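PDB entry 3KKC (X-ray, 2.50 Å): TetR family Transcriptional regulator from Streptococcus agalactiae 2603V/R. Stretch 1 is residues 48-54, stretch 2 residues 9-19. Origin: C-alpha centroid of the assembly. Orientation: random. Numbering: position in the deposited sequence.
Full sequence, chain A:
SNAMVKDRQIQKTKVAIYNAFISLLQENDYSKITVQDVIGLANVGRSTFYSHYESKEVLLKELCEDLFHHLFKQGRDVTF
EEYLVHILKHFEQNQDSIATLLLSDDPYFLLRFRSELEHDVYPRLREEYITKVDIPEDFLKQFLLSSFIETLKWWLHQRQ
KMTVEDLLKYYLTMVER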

# COMPACT_ATOMS: atom_id res chain seq x y z
N THR A 48 17.72 -13.30 -30.80
CA THR A 48 18.42 -14.09 -29.80
C THR A 48 17.82 -13.95 -28.39
O THR A 48 17.67 -14.94 -27.67
CB THR A 48 19.94 -13.79 -29.82
OG1 THR A 48 20.16 -12.51 -30.43
CG2 THR A 48 20.68 -14.85 -30.63
N PHE A 49 17.47 -12.73 -27.99
CA PHE A 49 16.73 -12.53 -26.75
C PHE A 49 15.65 -13.58 -26.64
O PHE A 49 15.62 -14.35 -25.68
CB PHE A 49 16.09 -11.13 -26.69
CG PHE A 49 15.04 -10.98 -25.62
CD1 PHE A 49 15.39 -10.97 -24.27
CD2 PHE A 49 13.70 -10.86 -25.95
CE1 PHE A 49 14.41 -10.84 -23.27
CE2 PHE A 49 12.72 -10.74 -24.96
CZ PHE A 49 13.08 -10.73 -23.62
N TYR A 50 14.77 -13.64 -27.63
CA TYR A 50 13.64 -14.57 -27.61
C TYR A 50 14.06 -16.04 -27.63
O TYR A 50 13.22 -16.93 -27.49
CB TYR A 50 12.65 -14.28 -28.75
CG TYR A 50 11.74 -13.09 -28.51
CD1 TYR A 50 10.81 -13.10 -27.48
CD2 TYR A 50 11.80 -11.97 -29.32
CE1 TYR A 50 9.97 -12.02 -27.26
CE2 TYR A 50 10.97 -10.88 -29.10
CZ TYR A 50 10.05 -10.91 -28.07
OH TYR A 50 9.23 -9.82 -27.86
N SER A 51 15.36 -16.30 -27.79
CA SER A 51 15.88 -17.67 -27.73
C SER A 51 16.29 -18.05 -26.30
O SER A 51 16.68 -19.19 -26.04
CB SER A 51 17.10 -17.81 -28.62
OG SER A 51 18.26 -17.51 -27.87
N HIS A 52 16.22 -17.07 -25.39
CA HIS A 52 16.54 -17.30 -23.99
C HIS A 52 15.36 -17.02 -23.07
O HIS A 52 15.25 -17.63 -22.00
CB HIS A 52 17.71 -16.41 -23.55
CG HIS A 52 19.03 -16.86 -24.07
ND1 HIS A 52 19.85 -16.06 -24.84
CD2 HIS A 52 19.68 -18.04 -23.95
CE1 HIS A 52 20.95 -16.72 -25.15
NE2 HIS A 52 20.87 -17.92 -24.62
N TYR A 53 14.49 -16.11 -23.49
CA TYR A 53 13.39 -15.63 -22.66
C TYR A 53 12.11 -15.53 -23.46
O TYR A 53 11.98 -14.66 -24.32
CB TYR A 53 13.73 -14.26 -22.09
CG TYR A 53 14.96 -14.28 -21.22
CD1 TYR A 53 14.99 -15.05 -20.06
CD2 TYR A 53 16.09 -13.55 -21.57
CE1 TYR A 53 16.11 -15.09 -19.28
CE2 TYR A 53 17.21 -13.58 -20.79
CZ TYR A 53 17.22 -14.35 -19.65
OH TYR A 53 18.34 -14.38 -18.86
N GLU A 54 11.17 -16.42 -23.17
CA GLU A 54 9.86 -16.41 -23.80
C GLU A 54 9.25 -15.01 -23.91
O GLU A 54 8.51 -14.72 -24.84
CB GLU A 54 8.91 -17.33 -23.03
CG GLU A 54 7.46 -17.30 -23.51
CD GLU A 54 6.47 -17.61 -22.39
OE1 GLU A 54 6.86 -17.52 -21.20
OE2 GLU A 54 5.29 -17.93 -22.70
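Stretch 2 (9-19) QIQKTKVAIYN

Residues 9-19 form one continuous stretch of helix, entering from before Gln9 and running on past Asn19, and they pack against a segment that is helical at Thr48 and Phe49 and has left the helix by Tyr53. The register is set by two close approaches of the backbones: the CA of His52 lies 6.9 Å from the CA of Lys14, and the CA of Phe49 lies 7.6 Å from the CA of Ile17. Stretch 2 thus advances while the partner sequence steps back from His52 to Phe49. No hydrogen bond crosses the contact, which buries 371 Å² in all and rests mainly on side-chain packing. Gln9 is out of reach, but its carbonyl O accepts a bond from Thr13 OG1 (3.0 Å). Ile10 borders the imidazole of His52, with its O 3.9 Å from His52 NE2; that same O takes the helical bond from Lys14 N (3.2 Å). Gln11 points away and Lys12 lies beyond reach. Thr13 points toward stretch 1, its OG1 4.3 Å from His52 CE1. Lys14 leaves the helix sideways and sets its CG over one face of the His52 ring, 3.3 Å from the ring centroid and 18° off the normal, a CH-pi contact; the same CG is 3.2 Å from His52 CD2. Its O approaches the edge of the Tyr53 ring, 3.7 Å from Tyr53 OH. Val15 points away, and Ala16 makes no contact. Ile17, buried and directed toward stretch 1, joins three aromatic side chains: its CG2 lies 3.6 Å from Tyr53 CE2 and 3.9 Å from Phe49 CD1, at the edge of that ring, while its CD1 is 4.3 Å from His52 ND1. Tyr18 turns its ring edge to Tyr53, with CD1 4.3 Å from Tyr53 OH. Asn19 is already clear of the contact.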

# COMPACT_ATOMS: atom_id res chain seq x y z
N GLN A 9 29.95 -18.36 -24.94
CA GLN A 9 29.47 -17.16 -25.60
C GLN A 9 27.95 -16.96 -25.48
O GLN A 9 27.47 -15.83 -25.47
CB GLN A 9 29.91 -17.15 -27.06
CG GLN A 9 30.34 -15.79 -27.57
CD GLN A 9 29.56 -15.39 -28.81
OE1 GLN A 9 30.13 -15.20 -29.90
NE2 GLN A 9 28.24 -15.28 -28.67
N ILE A 10 27.21 -18.06 -25.38
CA ILE A 10 25.77 -17.96 -25.18
C ILE A 10 25.50 -17.70 -23.72
O ILE A 10 24.45 -17.17 -23.37
CB ILE A 10 24.97 -19.23 -25.60
CG1 ILE A 10 25.17 -20.38 -24.59
CG2 ILE A 10 25.27 -19.62 -27.06
CD1 ILE A 10 24.34 -21.62 -24.90
N GLN A 11 26.45 -18.07 -22.88
CA GLN A 11 26.31 -17.82 -21.45
C GLN A 11 26.58 -16.35 -21.13
O GLN A 11 25.90 -15.76 -20.29
CB GLN A 11 27.21 -18.76 -20.64
CG GLN A 11 26.81 -20.23 -20.72
CD GLN A 11 27.79 -21.14 -19.98
OE1 GLN A 11 28.93 -21.31 -20.40
NE2 GLN A 11 27.33 -21.73 -18.88
N LYS A 12 27.56 -15.75 -21.80
CA LYS A 12 27.80 -14.32 -21.60
C LYS A 12 26.68 -13.43 -22.17
O LYS A 12 26.41 -12.36 -21.63
CB LYS A 12 29.16 -13.88 -22.17
CG LYS A 12 29.57 -12.44 -21.78
CD LYS A 12 30.69 -11.89 -22.68
CE LYS A 12 31.19 -10.51 -22.21
NZ LYS A 12 32.13 -9.83 -23.20
N THR A 13 26.02 -13.87 -23.25
CA THR A 13 24.93 -13.06 -23.78
C THR A 13 23.66 -13.16 -22.94
O THR A 13 22.86 -12.23 -22.90
CB THR A 13 24.63 -13.26 -25.32
OG1 THR A 13 24.70 -14.65 -25.67
CG2 THR A 13 25.60 -12.46 -26.19
N LYS A 14 23.46 -14.29 -22.25
CA LYS A 14 22.28 -14.45 -21.41
C LYS A 14 22.42 -13.51 -20.21
O LYS A 14 21.49 -12.80 -19.84
CB LYS A 14 22.08 -15.90 -20.97
CG LYS A 14 20.73 -16.47 -21.38
CD LYS A 14 20.48 -17.87 -20.82
CE LYS A 14 20.68 -17.93 -19.29
NZ LYS A 14 19.43 -18.12 -18.44
N VAL A 15 23.61 -13.48 -19.64
CA VAL A 15 23.93 -12.57 -18.55
C VAL A 15 23.83 -11.10 -18.96
O VAL A 15 23.40 -10.28 -18.17
CB VAL A 15 25.33 -12.86 -17.98
CG1 VAL A 15 25.89 -11.64 -17.22
CG2 VAL A 15 25.29 -14.13 -17.12
N ALA A 16 24.20 -10.75 -20.19
CA ALA A 16 24.12 -9.34 -20.61
C ALA A 16 22.69 -8.82 -20.53
O ALA A 16 22.45 -7.70 -20.07
CB ALA A 16 24.67 -9.14 -22.00
N ILE A 17 21.75 -9.64 -21.00
CA ILE A 17 20.33 -9.32 -20.93
C ILE A 17 19.90 -9.20 -19.47
O ILE A 17 19.34 -8.18 -19.04
CB ILE A 17 19.51 -10.41 -21.64
CG1 ILE A 17 20.01 -10.58 -23.09
CG2 ILE A 17 18.00 -10.13 -21.55
CD1 ILE A 17 19.56 -11.87 -23.73
N TYR A 18 20.16 -10.26 -18.70
CA TYR A 18 19.88 -10.26 -17.27
C TYR A 18 20.33 -8.94 -16.67
O TYR A 18 19.51 -8.20 -16.13
CB TYR A 18 20.60 -11.43 -16.61
CG TYR A 18 20.16 -11.76 -15.20
CD1 TYR A 18 19.17 -12.72 -14.97
CD2 TYR A 18 20.75 -11.15 -14.09
CE1 TYR A 18 18.77 -13.05 -13.70
CE2 TYR A 18 20.34 -11.47 -12.80
CZ TYR A 18 19.34 -12.43 -12.61
OH TYR A 18 18.92 -12.77 -11.34
N ASN A 19 21.61 -8.62 -16.79
CA ASN A 19 22.15 -7.41 -16.16
C ASN A 19 21.49 -6.13 -16.70
O ASN A 19 21.25 -5.18 -15.94
CB ASN A 19 23.70 -7.33 -16.23
CG ASN A 19 24.42 -8.37 -15.33
OD1 ASN A 19 23.85 -8.92 -14.37
ND2 ASN A 19 25.68 -8.64 -15.67